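Local structure of cytochrome B5-HOST origin (Ostreococcus tauri virus 2, 4B8N) at residues Glu28-Ile33 and Lys53-Phe58. The protein binds heme through a cytochrome b5-like domain and, as a viral cytochrome b5, probably carries electrons between redox partners. Sequence-based numbering, arbitrary orientation.
With HEM (protoporphyrin IX containing Fe), chain E; SO4 (sulfate ion), chain F.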
loop_
_atom_site.group_PDB
_atom_site.type_symbol
_atom_site.label_atom_id
_atom_site.label_comp_id
_atom_site.label_asym_id
_atom_site.label_seq_id
_atom_site.Cartn_x
_atom_site.Cartn_y
_atom_site.Cartn_z
ATOM N N GLU A 28 -8.476 8.162 -4.393
ATOM C CA GLU A 28 -8.315 8.173 -5.858
ATOM C C GLU A 28 -6.900 7.794 -6.323
ATOM O O GLU A 28 -6.665 7.480 -7.509
ATOM C CB GLU A 28 -8.728 9.547 -6.421
ATOM C CG GLU A 28 -10.201 9.905 -6.190
ATOM C CD GLU A 28 -10.510 10.551 -4.831
ATOM O OE1 GLU A 28 -9.621 10.649 -3.956
ATOM O OE2 GLU A 28 -11.669 10.974 -4.630
ATOM N N ASP A 29 -5.951 7.811 -5.393
ATOM C CA ASP A 29 -4.544 7.619 -5.738
ATOM C C ASP A 29 -3.805 7.200 -4.468
ATOM O O ASP A 29 -3.251 8.036 -3.746
ATOM C CB ASP A 29 -3.995 8.934 -6.313
ATOM C CG ASP A 29 -2.548 8.832 -6.764
ATOM O OD1 ASP A 29 -1.983 7.715 -6.860
ATOM O OD2 ASP A 29 -1.964 9.899 -7.013
ATOM N N CYS A 30 -3.814 5.897 -4.195
ATOM C CA CYS A 30 -3.498 5.369 -2.867
ATOM C C CYS A 30 -2.315 4.398 -2.869
ATOM O O CYS A 30 -2.450 3.240 -3.280
ATOM C CB CYS A 30 -4.743 4.688 -2.285
ATOM S SG CYS A 30 -4.526 4.020 -0.620
ATOM N N TRP A 31 -1.152 4.874 -2.421
ATOM C CA TRP A 31 0.010 3.996 -2.278
ATOM C C TRP A 31 0.231 3.743 -0.839
ATOM O O TRP A 31 0.028 4.634 -0.021
ATOM C CB TRP A 31 1.272 4.641 -2.807
ATOM C CG TRP A 31 1.376 4.833 -4.293
ATOM C CD1 TRP A 31 0.399 4.633 -5.265
ATOM C CD2 TRP A 31 2.550 5.330 -5.024
ATOM N NE1 TRP A 31 0.890 4.939 -6.515
ATOM C CE2 TRP A 31 2.170 5.370 -6.437
ATOM C CE3 TRP A 31 3.837 5.722 -4.659
ATOM C CZ2 TRP A 31 3.054 5.781 -7.426
ATOM C CZ3 TRP A 31 4.714 6.147 -5.667
ATOM C CH2 TRP A 31 4.330 6.169 -7.014
ATOM N N VAL A 32 0.676 2.541 -0.507
ATOM C CA VAL A 32 0.945 2.165 0.884
ATOM C C VAL A 32 2.264 1.388 0.932
ATOM O O VAL A 32 2.516 0.558 0.054
ATOM C CB VAL A 32 -0.211 1.312 1.480
ATOM C CG1 VAL A 32 0.110 0.855 2.891
ATOM C CG2 VAL A 32 -1.521 2.091 1.483
ATOM N N ILE A 33 3.096 1.673 1.941
ATOM C CA ILE A 33 4.366 0.959 2.146
ATOM C C ILE A 33 4.139 -0.161 3.155
ATOM O O ILE A 33 3.621 0.078 4.246
ATOM C CB ILE A 33 5.509 1.865 2.694
ATOM C CG1 ILE A 33 5.752 3.100 1.806
ATOM C CG2 ILE A 33 6.807 1.048 2.845
ATOM C CD1 ILE A 33 6.525 4.223 2.507
ATOM N N LYS A 53 -11.709 2.464 3.874
ATOM C CA LYS A 53 -11.171 3.505 4.759
ATOM C C LYS A 53 -10.000 3.063 5.616
ATOM O O LYS A 53 -9.074 3.854 5.846
ATOM C CB LYS A 53 -12.291 4.077 5.609
ATOM C CG LYS A 53 -13.316 4.839 4.787
ATOM C CD LYS A 53 -14.300 5.517 5.722
ATOM C CE LYS A 53 -15.730 5.214 5.315
ATOM N NZ LYS A 53 -16.126 3.819 5.663
ATOM N N ALA A 54 -10.027 1.803 6.065
ATOM C CA ALA A 54 -8.905 1.227 6.812
ATOM C C ALA A 54 -7.590 1.391 6.059
ATOM O O ALA A 54 -6.557 1.650 6.668
ATOM C CB ALA A 54 -9.147 -0.243 7.115
ATOM N N ILE A 55 -7.621 1.191 4.744
ATOM C CA ILE A 55 -6.410 1.401 3.935
ATOM C C ILE A 55 -6.163 2.870 3.620
ATOM O O ILE A 55 -5.015 3.336 3.722
ATOM C CB ILE A 55 -6.406 0.553 2.640
ATOM C CG1 ILE A 55 -6.606 -0.920 2.988
ATOM C CG2 ILE A 55 -5.085 0.747 1.877
ATOM C CD1 ILE A 55 -6.753 -1.845 1.796
ATOM N N ILE A 56 -7.215 3.596 3.235
ATOM C CA ILE A 56 -7.079 5.034 2.913
ATOM C C ILE A 56 -6.425 5.797 4.089
ATOM O O ILE A 56 -5.631 6.725 3.896
ATOM C CB ILE A 56 -8.443 5.678 2.549
ATOM C CG1 ILE A 56 -9.027 5.050 1.276
ATOM C CG2 ILE A 56 -8.286 7.174 2.341
ATOM C CD1 ILE A 56 -10.540 5.229 1.132
ATOM N N LEU A 57 -6.755 5.378 5.305
ATOM C CA LEU A 57 -6.122 5.902 6.523
ATOM C C LEU A 57 -4.605 5.919 6.442
ATOM O O LEU A 57 -3.965 6.773 7.059
ATOM C CB LEU A 57 -6.491 5.052 7.738
ATOM C CG LEU A 57 -7.556 5.496 8.729
ATOM C CD1 LEU A 57 -7.670 4.462 9.848
ATOM C CD2 LEU A 57 -7.212 6.867 9.292
ATOM N N PHE A 58 -4.037 4.961 5.706
ATOM C CA PHE A 58 -2.584 4.826 5.571
ATOM C C PHE A 58 -2.064 5.232 4.185
ATOM O O PHE A 58 -0.898 4.969 3.857
ATOM C CB PHE A 58 -2.138 3.403 5.952
ATOM C CG PHE A 58 -2.326 3.092 7.413
ATOM C CD1 PHE A 58 -3.566 2.708 7.907
ATOM C CD2 PHE A 58 -1.266 3.223 8.303
ATOM C CE1 PHE A 58 -3.755 2.465 9.260
ATOM C CE2 PHE A 58 -1.441 2.972 9.660
ATOM C CZ PHE A 58 -2.688 2.586 10.139
HETATM C CHA HEM E . -9.104 -7.675 6.837
HETATM C CHB HEM E . -6.280 -8.286 2.747
HETATM C CHC HEM E . -4.063 -4.092 3.597
HETATM C CHD HEM E . -6.901 -3.494 7.574
HETATM C C1A HEM E . -8.462 -8.198 5.657
HETATM C C2A HEM E . -8.838 -9.507 5.117
HETATM C C3A HEM E . -8.003 -9.681 3.935
HETATM C C4A HEM E . -7.226 -8.446 3.805
HETATM C CMA HEM E . -8.003 -10.854 3.006
HETATM C CAA HEM E . -9.850 -10.500 5.657
HETATM C CBA HEM E . -9.108 -11.612 6.406
HETATM C CGA HEM E . -8.564 -11.021 7.684
HETATM O O1A HEM E . -9.364 -10.702 8.622
HETATM O O2A HEM E . -7.327 -10.857 7.739
HETATM C C1B HEM E . -5.397 -7.162 2.627
HETATM C C2B HEM E . -4.409 -7.105 1.537
HETATM C C3B HEM E . -3.765 -5.840 1.830
HETATM C C4B HEM E . -4.460 -5.339 3.015
HETATM C CMB HEM E . -4.162 -8.093 0.438
HETATM C CAB HEM E . -2.686 -5.175 1.058
HETATM C CBB HEM E . -1.538 -4.926 1.620
HETATM C C1C HEM E . -4.560 -3.553 4.817
HETATM C C2C HEM E . -4.078 -2.262 5.369
HETATM C C3C HEM E . -4.936 -2.117 6.524
HETATM C C4C HEM E . -5.876 -3.266 6.583
HETATM C CMC HEM E . -2.988 -1.357 4.831
HETATM C CAC HEM E . -4.879 -1.002 7.480
HETATM C CBC HEM E . -4.227 -1.241 8.593
HETATM C C1D HEM E . -7.817 -4.581 7.710
HETATM C C2D HEM E . -8.775 -4.616 8.828
HETATM C C3D HEM E . -9.437 -5.891 8.603
HETATM C C4D HEM E . -8.780 -6.397 7.381
HETATM C CMD HEM E . -9.028 -3.612 9.943
HETATM C CAD HEM E . -10.533 -6.547 9.397
HETATM C CBD HEM E . -9.974 -7.645 10.305
HETATM C CGD HEM E . -11.079 -8.478 10.954
HETATM O O1D HEM E . -12.263 -8.058 10.976
HETATM O O2D HEM E . -10.761 -9.576 11.461
HETATM N NA HEM E . -7.348 -7.592 4.942
HETATM N NB HEM E . -5.397 -6.149 3.509
HETATM N NC HEM E . -5.549 -4.199 5.594
HETATM N ND HEM E . -7.801 -5.648 6.867
HETATM FE FE HEM E . -6.636 -5.776 5.134
HETATM S S SO4 F . -15.749 0.940 3.845
HETATM O O1 SO4 F . -16.874 1.875 3.589
HETATM O O2 SO4 F . -14.635 1.655 4.565
HETATM O O3 SO4 F . -15.325 0.398 2.532
HETATM O O4 SO4 F . -16.235 -0.196 4.668
#
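V32 and I55 meet methyl to methyl, CG2 of the valine lying 3.8 Å from CG2 of the isoleucine, and the two side chains cross at about a right angle. From CB of I55 two branches part toward different partners. With CG1 anti to the carbonyl carbon (chi1 -55°), CG2 is left anti to the backbone N, where it reaches the strand and also touches C30 SG at 4.2 Å. The other branch turns to the heme: CG1 packs 3.7 Å from HEM C2C, and CD1, the tip, comes within 3.9 Å of HEM CHC. One residue thus spans the space from strand 29-34 to the porphyrin. At the end of the 53-58 segment, V32 CG2 also lies 3.8 Å from F58 O, while the F58 ring leads away from the strand; its CE1 approaches HEM CBC at 3.8 Å, and A54 O sits in plane at the ring edge. No hydrogen bond joins the two segments, although W31 and I33 pair through their backbones with G60 and K61, just beyond F58. Side chain to side chain the contact is apolar, I55 CG2 against V32 CG2 and C30 SG, while F58 adds its carbonyl oxygen; together the segments bury 183 Å². The link from the sheet of this cytochrome b5 domain to the wall of its heme pocket probably rests mainly on dispersion and exclusion of water.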